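Local coordinates for spore germination lipase LipC (Metagenome, PDB 6NKD), which is a lipase of the GDSL family that hydrolyses lipid esters and probably takes part in spore germination, at residues K167-Y172 / E200-A205. Sequence-based numbering, arbitrary orientation.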
ATOM      1  N   LYS A 167       1.359 -21.051  25.970  1.00 79.09           N
ATOM      2  CA  LYS A 167       2.563 -21.631  25.396  1.00 76.09           C
ATOM      3  C   LYS A 167       3.374 -20.549  24.702  1.00 73.63           C
ATOM      4  O   LYS A 167       2.815 -19.637  24.085  1.00 73.11           O
ATOM      5  CB  LYS A 167       2.236 -22.754  24.401  1.00 74.78           C
ATOM      6  CG  LYS A 167       1.859 -24.077  25.051  1.00 76.54           C
ATOM      7  CD  LYS A 167       2.070 -25.238  24.090  1.00 75.26           C
ATOM      8  CE  LYS A 167       1.892 -26.574  24.790  1.00 78.71           C
ATOM      9  NZ  LYS A 167       2.283 -27.712  23.913  1.00 79.67           N
ATOM     10  N   VAL A 168       4.694 -20.656  24.810  1.00 73.33           N
ATOM     11  CA  VAL A 168       5.623 -19.755  24.140  1.00 69.96           C
ATOM     12  C   VAL A 168       6.178 -20.482  22.924  1.00 69.97           C
ATOM     13  O   VAL A 168       6.841 -21.518  23.060  1.00 71.77           O
ATOM     14  CB  VAL A 168       6.749 -19.304  25.081  1.00 68.83           C
ATOM     15  CG1 VAL A 168       7.665 -18.317  24.376  1.00 65.83           C
ATOM     16  CG2 VAL A 168       6.166 -18.694  26.346  1.00 69.99           C
ATOM     17  N   ILE A 169       5.907 -19.948  21.739  1.00 69.12           N
ATOM     18  CA  ILE A 169       6.291 -20.608  20.497  1.00 68.09           C
ATOM     19  C   ILE A 169       7.742 -20.275  20.181  1.00 64.72           C
ATOM     20  O   ILE A 169       8.140 -19.103  20.176  1.00 61.26           O
ATOM     21  CB  ILE A 169       5.356 -20.188  19.352  1.00 67.62           C
ATOM     22  CG1 ILE A 169       3.901 -20.466  19.736  1.00 68.95           C
ATOM     23  CG2 ILE A 169       5.717 -20.917  18.069  1.00 68.13           C
ATOM     24  CD1 ILE A 169       3.613 -21.917  20.058  1.00 71.08           C
ATOM     25  N   ASP A 170       8.540 -21.311  19.913  1.00 65.69           N
ATOM     26  CA  ASP A 170       9.973 -21.148  19.675  1.00 64.28           C
ATOM     27  C   ASP A 170      10.192 -20.740  18.220  1.00 62.30           C
ATOM     28  O   ASP A 170      10.596 -21.533  17.364  1.00 63.05           O
ATOM     29  CB  ASP A 170      10.721 -22.431  20.021  1.00 66.21           C
ATOM     30  CG  ASP A 170      12.211 -22.211  20.188  1.00 65.21           C
ATOM     31  OD1 ASP A 170      12.673 -21.064  20.004  1.00 62.60           O
ATOM     32  OD2 ASP A 170      12.921 -23.188  20.510  1.00 66.88           O
ATOM     33  N   THR A 171       9.907 -19.465  17.940  1.00 50.62           N
ATOM     34  CA  THR A 171      10.158 -18.931  16.606  1.00 48.19           C
ATOM     35  C   THR A 171      11.646 -18.920  16.287  1.00 48.11           C
ATOM     36  O   THR A 171      12.033 -19.027  15.118  1.00 47.69           O
ATOM     37  CB  THR A 171       9.595 -17.514  16.480  1.00 45.43           C
ATOM     38  OG1 THR A 171       8.502 -17.345  17.390  1.00 45.74           O
ATOM     39  CG2 THR A 171       9.110 -17.264  15.062  1.00 43.66           C
ATOM     40  N   TYR A 172      12.489 -18.786  17.313  1.00 48.23           N
ATOM     41  CA  TYR A 172      13.932 -18.754  17.106  1.00 49.13           C
ATOM     42  C   TYR A 172      14.427 -20.056  16.487  1.00 49.71           C
ATOM     43  O   TYR A 172      15.214 -20.045  15.533  1.00 47.36           O
ATOM     44  CB  TYR A 172      14.635 -18.474  18.437  1.00 51.93           C
ATOM     45  CG  TYR A 172      16.146 -18.488  18.381  1.00 54.33           C
ATOM     46  CD1 TYR A 172      16.862 -17.330  18.101  1.00 54.30           C
ATOM     47  CD2 TYR A 172      16.859 -19.656  18.625  1.00 56.10           C
ATOM     48  CE1 TYR A 172      18.245 -17.340  18.056  1.00 55.81           C
ATOM     49  CE2 TYR A 172      18.238 -19.674  18.581  1.00 57.23           C
ATOM     50  CZ  TYR A 172      18.927 -18.515  18.296  1.00 58.09           C
ATOM     51  OH  TYR A 172      20.303 -18.535  18.254  1.00 61.04           O
ATOM     52  N   GLU A 200       3.296 -23.754  11.087  1.00 60.99           N
ATOM     53  CA  GLU A 200       3.508 -25.159  11.424  1.00 64.13           C
ATOM     54  C   GLU A 200       3.913 -25.315  12.884  1.00 62.69           C
ATOM     55  O   GLU A 200       3.496 -26.266  13.557  1.00 63.97           O
ATOM     56  CB  GLU A 200       4.572 -25.768  10.512  1.00 68.06           C
ATOM     57  CG  GLU A 200       4.229 -25.747   9.035  1.00 74.35           C
ATOM     58  CD  GLU A 200       5.429 -26.049   8.156  1.00 81.52           C
ATOM     59  OE1 GLU A 200       6.397 -26.659   8.659  1.00 85.48           O
ATOM     60  OE2 GLU A 200       5.408 -25.670   6.967  1.00 83.61           O
ATOM     61  N   LYS A 201       4.727 -24.387  13.390  1.00 59.89           N
ATOM     62  CA  LYS A 201       5.147 -24.448  14.785  1.00 60.57           C
ATOM     63  C   LYS A 201       3.977 -24.208  15.731  1.00 62.41           C
ATOM     64  O   LYS A 201       3.951 -24.759  16.837  1.00 66.05           O
ATOM     65  CB  LYS A 201       6.257 -23.429  15.034  1.00 57.23           C
ATOM     66  CG  LYS A 201       7.104 -23.709  16.259  1.00 56.54           C
ATOM     67  CD  LYS A 201       7.889 -25.001  16.104  1.00 56.94           C
ATOM     68  CE  LYS A 201       8.913 -25.156  17.218  1.00 57.95           C
ATOM     69  NZ  LYS A 201       9.655 -26.442  17.124  1.00 58.99           N
ATOM     70  N   LEU A 202       3.005 -23.394  15.314  1.00 59.64           N
ATOM     71  CA  LEU A 202       1.826 -23.163  16.141  1.00 59.59           C
ATOM     72  C   LEU A 202       0.932 -24.395  16.181  1.00 61.87           C
ATOM     73  O   LEU A 202       0.450 -24.786  17.250  1.00 65.75           O
ATOM     74  CB  LEU A 202       1.052 -21.952  15.623  1.00 57.48           C
ATOM     75  CG  LEU A 202       1.647 -20.575  15.915  1.00 56.46           C
ATOM     76  CD1 LEU A 202       1.138 -19.552  14.919  1.00 54.93           C
ATOM     77  CD2 LEU A 202       1.302 -20.145  17.328  1.00 58.20           C
ATOM     78  N   ARG A 203       0.694 -25.017  15.023  1.00 60.67           N
ATOM     79  CA  ARG A 203      -0.099 -26.240  14.988  1.00 62.61           C
ATOM     80  C   ARG A 203       0.569 -27.355  15.781  1.00 63.48           C
ATOM     81  O   ARG A 203      -0.119 -28.169  16.411  1.00 64.26           O
ATOM     82  CB  ARG A 203      -0.332 -26.666  13.536  1.00 62.30           C
ATOM     83  CG  ARG A 203      -0.075 -28.140  13.260  1.00 64.80           C
ATOM     84  CD  ARG A 203      -0.178 -28.466  11.781  1.00 65.50           C
ATOM     85  NE  ARG A 203      -1.562 -28.504  11.318  1.00 67.87           N
ATOM     86  CZ  ARG A 203      -1.925 -28.835  10.082  1.00 67.79           C
ATOM     87  NH1 ARG A 203      -3.207 -28.845   9.747  1.00 70.21           N
ATOM     88  NH2 ARG A 203      -1.005 -29.154   9.182  1.00 66.01           N
ATOM     89  N   ALA A 204       1.904 -27.397  15.778  1.00 59.99           N
ATOM     90  CA  ALA A 204       2.626 -28.415  16.527  1.00 59.27           C
ATOM     91  C   ALA A 204       2.465 -28.247  18.030  1.00 61.04           C
ATOM     92  O   ALA A 204       2.624 -29.223  18.772  1.00 64.99           O
ATOM     93  CB  ALA A 204       4.110 -28.385  16.156  1.00 56.94           C
ATOM     94  N   ALA A 205       2.151 -27.037  18.496  1.00 58.58           N
ATOM     95  CA  ALA A 205       2.009 -26.792  19.924  1.00 60.03           C
ATOM     96  C   ALA A 205       0.746 -27.405  20.511  1.00 63.37           C
ATOM     97  O   ALA A 205       0.601 -27.418  21.737  1.00 65.83           O
ATOM     98  CB  ALA A 205       2.024 -25.288  20.203  1.00 57.88           C
TER
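Ile169 and Lys167, on strand 166-169, both face residues 201-205, which belong to the C-terminal part of helix 192-204 and the chain that follows it. The strand is the outermost of the parallel sheet on this side, in the alpha/beta/alpha fold of SGNH hydrolases, and the helix packs across one face of it. Ile169 is buried, and from its CB two branches part. CG2, anti to the backbone N, reaches CG of Lys201 at 3.6 Å, the two side chains running in opposing senses alongside one another. CG1, turned beside the backbone N (chi1 -55°), lies 3.6 Å from CD2 of Leu202, whose side chain crosses at about a right angle. At the tip, CD1 settles against CB of Ala205, 3.7 Å away, with Leu202 CD2 still near. One isoleucine thus touches Lys201, Leu202 and Ala205. Behind it, Leu202 carries the packing on to Phe25 and Tyr29 of helix 25-37.

One step of the same strand face away, Lys167 runs its extended chain past Ala205: CD lies 3.9 Å from CB of Ala205, and the chain carries NZ on to the carbonyl of that residue. An alanine in place of Lys167 would probably leave the Ala205 carbonyl without this donor and open a gap beside the Ala205 methyl where the lysine methylenes lay. At the other end, Asp170 follows the strand as N-cap of helix 171-175; its carboxylate and the Lys201 ammonium have opposite charges but stay apart, OD2 to NZ being 5.7 Å. The contact is remote from the probable catalytic residues and joins sheet edge to C-terminal helix. Its one hydrogen bond, Lys167 NZ to Ala205 O, is 2.8 Å long. The donor is tilted 24° from the carbonyl plane, with an angle of 135° at the oxygen.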